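Local coordinates for protein neuraminidase (Influenza A virus, PDB 4GDI) that is a neuraminidase-like beta-propeller glycoprotein of a bat influenza virus, whose removal of terminal sialic acid is only inferred, its putative active site having diverged, at residues 174-179 with 225-230. Numbering follows the deposited sequence.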
loop_
_atom_site.group_PDB
_atom_site.type_symbol
_atom_site.label_atom_id
_atom_site.label_comp_id
_atom_site.label_asym_id
_atom_site.label_seq_id
_atom_site.Cartn_x
_atom_site.Cartn_y
_atom_site.Cartn_z
ATOM N N HIS A 174 6.312 12.233 39.405
ATOM C CA HIS A 174 6.118 12.710 38.039
ATOM C C HIS A 174 7.293 13.582 37.629
ATOM O O HIS A 174 7.686 14.493 38.347
ATOM C CB HIS A 174 4.796 13.468 37.939
ATOM C CG HIS A 174 3.646 12.694 38.487
ATOM N ND1 HIS A 174 3.055 11.655 37.795
ATOM C CD2 HIS A 174 3.035 12.736 39.693
ATOM C CE1 HIS A 174 2.103 11.123 38.536
ATOM N NE2 HIS A 174 2.065 11.766 39.694
ATOM N N ARG A 175 7.879 13.253 36.487
ATOM C CA ARG A 175 9.037 13.967 35.985
ATOM C C ARG A 175 8.810 14.455 34.555
ATOM O O ARG A 175 8.194 13.759 33.748
ATOM C CB ARG A 175 10.241 13.028 35.969
ATOM C CG ARG A 175 10.694 12.566 37.328
ATOM C CD ARG A 175 11.914 11.672 37.209
ATOM N NE ARG A 175 12.507 11.414 38.512
ATOM C CZ ARG A 175 13.638 10.745 38.705
ATOM N NH1 ARG A 175 14.315 10.256 37.669
ATOM N NH2 ARG A 175 14.090 10.572 39.942
ATOM N N ILE A 176 9.317 15.647 34.250
ATOM C CA ILE A 176 9.447 16.084 32.874
ATOM C C ILE A 176 10.804 15.629 32.373
ATOM O O ILE A 176 11.827 15.894 33.012
ATOM C CB ILE A 176 9.421 17.607 32.733
ATOM C CG1 ILE A 176 8.151 18.184 33.334
ATOM C CG2 ILE A 176 9.526 17.985 31.249
ATOM C CD1 ILE A 176 8.160 19.695 33.410
ATOM N N TYR A 177 10.813 14.944 31.237
ATOM C CA TYR A 177 12.051 14.607 30.566
ATOM C C TYR A 177 12.228 15.473 29.317
ATOM O O TYR A 177 11.297 15.641 28.530
ATOM C CB TYR A 177 12.046 13.130 30.192
ATOM C CG TYR A 177 12.446 12.218 31.321
ATOM C CD1 TYR A 177 11.533 11.830 32.297
ATOM C CD2 TYR A 177 13.736 11.741 31.412
ATOM C CE1 TYR A 177 11.909 10.987 33.331
ATOM C CE2 TYR A 177 14.125 10.912 32.445
ATOM C CZ TYR A 177 13.215 10.536 33.396
ATOM O OH TYR A 177 13.621 9.694 34.402
ATOM N N GLU A 178 13.414 16.041 29.140
ATOM C CA GLU A 178 13.734 16.710 27.890
ATOM C C GLU A 178 14.626 15.811 27.035
ATOM O O GLU A 178 15.659 15.350 27.508
ATOM C CB GLU A 178 14.448 18.032 28.135
ATOM C CG GLU A 178 14.855 18.703 26.844
ATOM C CD GLU A 178 15.655 19.982 27.061
ATOM O OE1 GLU A 178 15.910 20.340 28.226
ATOM O OE2 GLU A 178 16.024 20.623 26.055
ATOM N N LEU A 179 14.221 15.583 25.783
ATOM C CA LEU A 179 14.967 14.744 24.850
ATOM C C LEU A 179 15.435 15.556 23.648
ATOM O O LEU A 179 14.780 16.515 23.243
ATOM C CB LEU A 179 14.084 13.604 24.334
ATOM C CG LEU A 179 13.235 12.892 25.375
ATOM C CD1 LEU A 179 12.425 11.780 24.708
ATOM C CD2 LEU A 179 14.124 12.352 26.490
ATOM N N LEU A 225 -0.679 21.571 34.231
ATOM C CA LEU A 225 0.742 21.846 34.293
ATOM C C LEU A 225 1.098 22.821 33.175
ATOM O O LEU A 225 0.643 22.670 32.047
ATOM C CB LEU A 225 1.528 20.544 34.157
ATOM C CG LEU A 225 3.038 20.639 33.956
ATOM C CD1 LEU A 225 3.764 21.127 35.199
ATOM C CD2 LEU A 225 3.567 19.272 33.502
ATOM N N ARG A 226 1.890 23.832 33.511
ATOM C CA ARG A 226 2.436 24.757 32.528
ATOM C C ARG A 226 3.928 24.758 32.734
ATOM O O ARG A 226 4.391 24.936 33.863
ATOM C CB ARG A 226 1.917 26.178 32.766
ATOM C CG ARG A 226 0.402 26.317 32.662
ATOM C CD ARG A 226 -0.083 27.490 33.497
ATOM N NE ARG A 226 -1.528 27.658 33.411
ATOM C CZ ARG A 226 -2.218 28.521 34.144
ATOM N NH1 ARG A 226 -1.602 29.279 35.043
ATOM N NH2 ARG A 226 -3.527 28.624 33.981
ATOM N N PHE A 227 4.689 24.552 31.669
ATOM C CA PHE A 227 6.134 24.586 31.799
ATOM C C PHE A 227 6.827 25.128 30.561
ATOM O O PHE A 227 6.220 25.230 29.501
ATOM C CB PHE A 227 6.682 23.218 32.238
ATOM C CG PHE A 227 6.619 22.127 31.194
ATOM C CD1 PHE A 227 7.689 21.905 30.340
ATOM C CD2 PHE A 227 5.533 21.258 31.132
ATOM C CE1 PHE A 227 7.661 20.876 29.414
ATOM C CE2 PHE A 227 5.504 20.220 30.212
ATOM C CZ PHE A 227 6.570 20.025 29.352
ATOM N N THR A 228 8.079 25.539 30.737
ATOM C CA THR A 228 8.870 26.140 29.674
ATOM C C THR A 228 9.887 25.151 29.110
ATOM O O THR A 228 10.108 24.058 29.665
ATOM C CB THR A 228 9.649 27.366 30.171
ATOM O OG1 THR A 228 10.716 26.945 31.038
ATOM C CG2 THR A 228 8.738 28.354 30.927
ATOM N N LYS A 229 10.514 25.549 28.011
ATOM C CA LYS A 229 11.623 24.804 27.436
ATOM C C LYS A 229 12.758 24.611 28.434
ATOM O O LYS A 229 13.571 23.723 28.267
ATOM C CB LYS A 229 12.180 25.541 26.215
ATOM C CG LYS A 229 11.544 25.164 24.904
ATOM C CD LYS A 229 12.339 25.756 23.743
ATOM C CE LYS A 229 13.378 24.771 23.214
ATOM N NZ LYS A 229 14.390 25.440 22.355
ATOM N N GLU A 230 12.832 25.462 29.453
ATOM C CA GLU A 230 13.896 25.369 30.456
ATOM C C GLU A 230 13.481 24.554 31.691
ATOM O O GLU A 230 14.226 24.468 32.668
ATOM C CB GLU A 230 14.317 26.774 30.883
ATOM C CG GLU A 230 14.814 27.633 29.716
ATOM C CD GLU A 230 15.961 26.982 28.924
ATOM O OE1 GLU A 230 16.767 26.192 29.498
ATOM O OE2 GLU A 230 16.040 27.260 27.707
HETATM O O HOH W 1 15.311 23.118 26.299
#
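Strand 174-179 runs roughly alongside 225-228 in the same direction; the CA atoms of Ile176 and Phe227 lie 9.2 Å apart, and just past the second strand those of Glu178 and Lys229 lie 8.4 Å apart; no direct hydrogen bond crosses, so the segments pack through side chains and not as neighbours in one sheet. Both CA-CB bonds of the Ile176–Phe227 pair point toward the opposite segment. Ile176 CD1 lies over one face of the Phe227 ring, 3.8 Å from its centroid and 17° off the ring normal, which meets the criterion for a CH-pi contact. Its nearest ring atom, Phe227 CG at 3.6 Å, shows that the methyl is shifted toward the rim. An extended chi2 of 171° carries CD1 forward to that position, while the second branch, Ile176 CG2, approaches Phe227 CE1 at 3.9 Å. Ile162, Leu231 and Tyr233 add further apolar cover around the pair.

The polar end is joined through solvent. One water donates to Glu178 OE2 at 2.6 Å and to Lys229 O at 2.7 Å, bridging a carboxylate to a backbone carbonyl. Glu178 has other partners as well: OE1 forms a salt bridge with Arg186, its strongest partner, and OE2 is hydrogen-bonded to Ser158 OG. Lys229 NZ pairs instead with Glu156. Glu178 belongs to a calcium site of this protein that is unoccupied in this chain. Strands 173-180 and 224-228 are each third in successive four-stranded antiparallel sheets, so the contact is packing between adjacent blades of the neuraminidase beta-propeller.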